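Local coordinates for putative flavoprotein decarboxylase (PDB 6JLS), which catalyses the FMN-dependent decarboxylation of cysteine in thioviridamide biosynthesis, at the interface of chains A and B. Residues are numbered along the deposited sequence; one frame, centred on the assembly and turned at random. Chains: chain A/B, Putative flavoprotein decarboxylase.

The interface of chains A and B. Residues chain A 109, 111-112, 114, 123, 155; chain B 103, 107, 139, 142, 144-145, 148.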
ATOM      1  N   LEU A 109      20.390  25.259  12.136  1.00 25.47           N
ATOM      2  CA  LEU A 109      21.729  25.228  12.717  1.00 25.73           C
ATOM      3  C   LEU A 109      21.917  26.395  13.668  1.00 32.36           C
ATOM      4  O   LEU A 109      22.389  26.219  14.797  1.00 30.23           O
ATOM      5  CB  LEU A 109      22.791  25.268  11.622  1.00 22.29           C
ATOM      6  CG  LEU A 109      22.791  24.110  10.625  1.00 26.62           C
ATOM      7  CD1 LEU A 109      23.744  24.367   9.444  1.00 22.27           C
ATOM      8  CD2 LEU A 109      23.144  22.810  11.335  1.00 22.31           C
ATOM      9  N   ASN A 111      19.963  27.790  15.504  1.00 26.88           N
ATOM     10  CA  ASN A 111      19.206  27.668  16.743  1.00 28.88           C
ATOM     11  C   ASN A 111      19.365  26.298  17.393  1.00 30.89           C
ATOM     12  O   ASN A 111      18.593  25.954  18.292  1.00 36.75           O
ATOM     13  CB  ASN A 111      17.728  27.987  16.503  1.00 30.20           C
ATOM     14  CG  ASN A 111      17.500  29.454  16.172  1.00 35.76           C
ATOM     15  OD1 ASN A 111      17.439  30.309  17.066  1.00 41.87           O
ATOM     16  ND2 ASN A 111      17.398  29.758  14.884  1.00 32.66           N
ATOM     17  N   GLY A 112      20.360  25.523  16.964  1.00 29.59           N
ATOM     18  CA  GLY A 112      20.657  24.228  17.559  1.00 29.07           C
ATOM     19  C   GLY A 112      19.582  23.166  17.406  1.00 33.73           C
ATOM     20  O   GLY A 112      19.480  22.289  18.272  1.00 34.28           O
ATOM     21  N   CYS A 114      18.899  20.209  15.403  1.00 31.04           N
ATOM     22  CA  CYS A 114      19.383  19.212  14.441  1.00 33.45           C
ATOM     23  C   CYS A 114      18.378  18.068  14.316  1.00 32.59           C
ATOM     24  O   CYS A 114      18.539  17.004  14.903  1.00 37.11           O
ATOM     25  CB  CYS A 114      20.753  18.698  14.850  1.00 31.14           C
ATOM     26  SG  CYS A 114      20.819  18.309  16.609  1.00 41.05           S
ATOM     27  N   MET A 123      26.368  19.862  13.517  1.00 37.93           N
ATOM     28  CA  MET A 123      26.482  20.135  14.947  1.00 39.19           C
ATOM     29  C   MET A 123      27.402  19.154  15.666  1.00 46.39           C
ATOM     30  O   MET A 123      27.864  19.466  16.767  1.00 48.63           O
ATOM     31  CB  MET A 123      25.107  20.140  15.604  1.00 40.71           C
ATOM     32  CG  MET A 123      24.309  21.369  15.251  1.00 54.02           C
ATOM     33  SD  MET A 123      22.841  21.535  16.265  1.00 60.12           S
ATOM     34  CE  MET A 123      23.603  21.760  17.881  1.00 52.09           C
ATOM     35  N   GLU A 155      29.242  30.386  16.060  1.00 47.85           N
ATOM     36  CA  GLU A 155      29.609  28.974  16.128  1.00 41.12           C
ATOM     37  C   GLU A 155      31.011  28.705  15.609  1.00 38.42           C
ATOM     38  O   GLU A 155      31.506  27.584  15.770  1.00 39.82           O
ATOM     39  CB  GLU A 155      28.637  28.100  15.312  1.00 37.26           C
ATOM     40  CG  GLU A 155      27.236  28.038  15.847  1.00 42.39           C
ATOM     41  CD  GLU A 155      27.139  27.312  17.178  1.00 48.28           C
ATOM     42  OE1 GLU A 155      27.786  26.262  17.339  1.00 53.13           O
ATOM     43  OE2 GLU A 155      26.412  27.793  18.071  1.00 46.49           O
TER
ATOM     44  N   ALA B 103      19.291  17.383  21.804  1.00 29.26           N
ATOM     45  CA  ALA B 103      19.588  18.743  21.367  1.00 27.60           C
ATOM     46  C   ALA B 103      18.415  19.326  20.591  1.00 29.03           C
ATOM     47  O   ALA B 103      18.049  20.493  20.787  1.00 33.55           O
ATOM     48  CB  ALA B 103      20.856  18.759  20.509  1.00 28.43           C
ATOM     49  N   GLY B 107      16.327  22.458  21.659  1.00 24.56           N
ATOM     50  CA  GLY B 107      16.351  23.605  20.767  1.00 23.53           C
ATOM     51  C   GLY B 107      14.961  24.082  20.406  1.00 26.88           C
ATOM     52  O   GLY B 107      14.716  25.289  20.302  1.00 28.24           O
ATOM     53  N   MET B 139      28.424  18.520  20.973  1.00 90.15           N
ATOM     54  CA  MET B 139      27.257  19.376  20.835  1.00 74.33           C
ATOM     55  C   MET B 139      26.975  20.220  22.071  1.00 67.31           C
ATOM     56  O   MET B 139      26.510  21.354  21.937  1.00 68.91           O
ATOM     57  CB  MET B 139      26.017  18.531  20.511  1.00 65.87           C
ATOM     58  CG  MET B 139      25.848  18.214  19.042  1.00 71.58           C
ATOM     59  SD  MET B 139      24.105  17.972  18.585  1.00 86.28           S
ATOM     60  CE  MET B 139      23.726  16.420  19.410  1.00 81.63           C
ATOM     61  N   LYS B 142      28.635  23.607  22.119  1.00 54.26           N
ATOM     62  CA  LYS B 142      28.336  24.501  21.012  1.00 42.10           C
ATOM     63  C   LYS B 142      27.586  25.730  21.528  1.00 44.39           C
ATOM     64  O   LYS B 142      26.654  25.595  22.327  1.00 48.08           O
ATOM     65  CB  LYS B 142      27.492  23.781  19.959  1.00 40.29           C
ATOM     66  CG  LYS B 142      28.232  22.762  19.080  1.00 48.21           C
ATOM     67  CD  LYS B 142      28.415  23.283  17.648  1.00 53.96           C
ATOM     68  CE  LYS B 142      29.218  22.325  16.779  1.00 59.06           C
ATOM     69  NZ  LYS B 142      30.409  21.802  17.503  1.00 64.99           N
ATOM     70  N   ALA B 144      25.242  27.591  20.312  1.00 31.11           N
ATOM     71  CA  ALA B 144      23.798  27.602  20.105  1.00 27.88           C
ATOM     72  C   ALA B 144      23.092  26.752  21.152  1.00 29.40           C
ATOM     73  O   ALA B 144      21.985  27.094  21.589  1.00 28.95           O
ATOM     74  CB  ALA B 144      23.456  27.123  18.696  1.00 30.60           C
ATOM     75  N   VAL B 145      23.725  25.658  21.588  1.00 32.09           N
ATOM     76  CA  VAL B 145      23.113  24.801  22.601  1.00 32.59           C
ATOM     77  C   VAL B 145      23.192  25.457  23.975  1.00 36.42           C
ATOM     78  O   VAL B 145      22.232  25.398  24.759  1.00 36.70           O
ATOM     79  CB  VAL B 145      23.768  23.406  22.591  1.00 31.71           C
ATOM     80  CG1 VAL B 145      23.225  22.539  23.713  1.00 27.84           C
ATOM     81  CG2 VAL B 145      23.513  22.726  21.274  1.00 33.33           C
ATOM     82  N   ASN B 148      20.442  27.864  24.128  1.00 25.17           N
ATOM     83  CA  ASN B 148      19.162  27.201  24.312  1.00 28.35           C
ATOM     84  C   ASN B 148      18.941  26.840  25.778  1.00 31.16           C
ATOM     85  O   ASN B 148      17.839  27.022  26.313  1.00 33.38           O
ATOM     86  CB  ASN B 148      19.086  25.965  23.414  1.00 24.73           C
ATOM     87  CG  ASN B 148      18.910  26.316  21.952  1.00 30.49           C
ATOM     88  OD1 ASN B 148      18.456  27.409  21.612  1.00 28.64           O
ATOM     89  ND2 ASN B 148      19.258  25.383  21.074  1.00 38.37           N
TER
HETATM   90  O   HOH W   1      19.974  22.776  20.876  1.00 31.75           O
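The A:Asn111–A:Gly112 turn, with A:Gly112 in the left-handed region (phi 65°), runs past the first turns of B helix 143-154, pointing the carbonyl oxygen of A:Asn111 at B:Asn148 and that of A:Gly112 at a water. This is a subunit contact of the FMN-binding flavoprotein decarboxylase family, in a dodecameric deposited assembly. The side-chain amide nitrogen ND2 of B:Asn148 donates to A:Asn111 O at 2.9 Å, nearly straight at the hydrogen; the acceptor lies close to the plane of the amide, whereas the donor sits above the plane of the backbone carbonyl. The same ND2 also meets water 1, 2.7 Å away, and this water bridges to the carbonyl oxygens of A:Gly112 and B:Ala103, tying two backbones together that do not bond directly. At the helix start, carboxylate oxygen OE2 of A:Glu155 accepts from B:Ala144 N at a short 2.5 Å, nearly along its C-O axis but with the N-H bent well away from straight; the N-terminal helix end would be expected to favour the negative charge. The acid's bent chain (chi2 -68°) turns the carboxylate toward that end, and B:Lys142 crosses it at about a right angle, its amine nitrogen NZ staying 5.2 Å from A:Glu155 OE1, not in contact. A:Met123 reaches B:Val145 CG2 with its methyl CE at 3.5 Å, its chain bent at chi3 (64°). B:Met139, poorly ordered, appears to rest its sulfur SD against both A:Met123 CB and the SG of A:Cys114. A:Cys114 probably lines the neighbouring chain's flavin pocket, SG touching B:Ala103 CB at 3.9 Å.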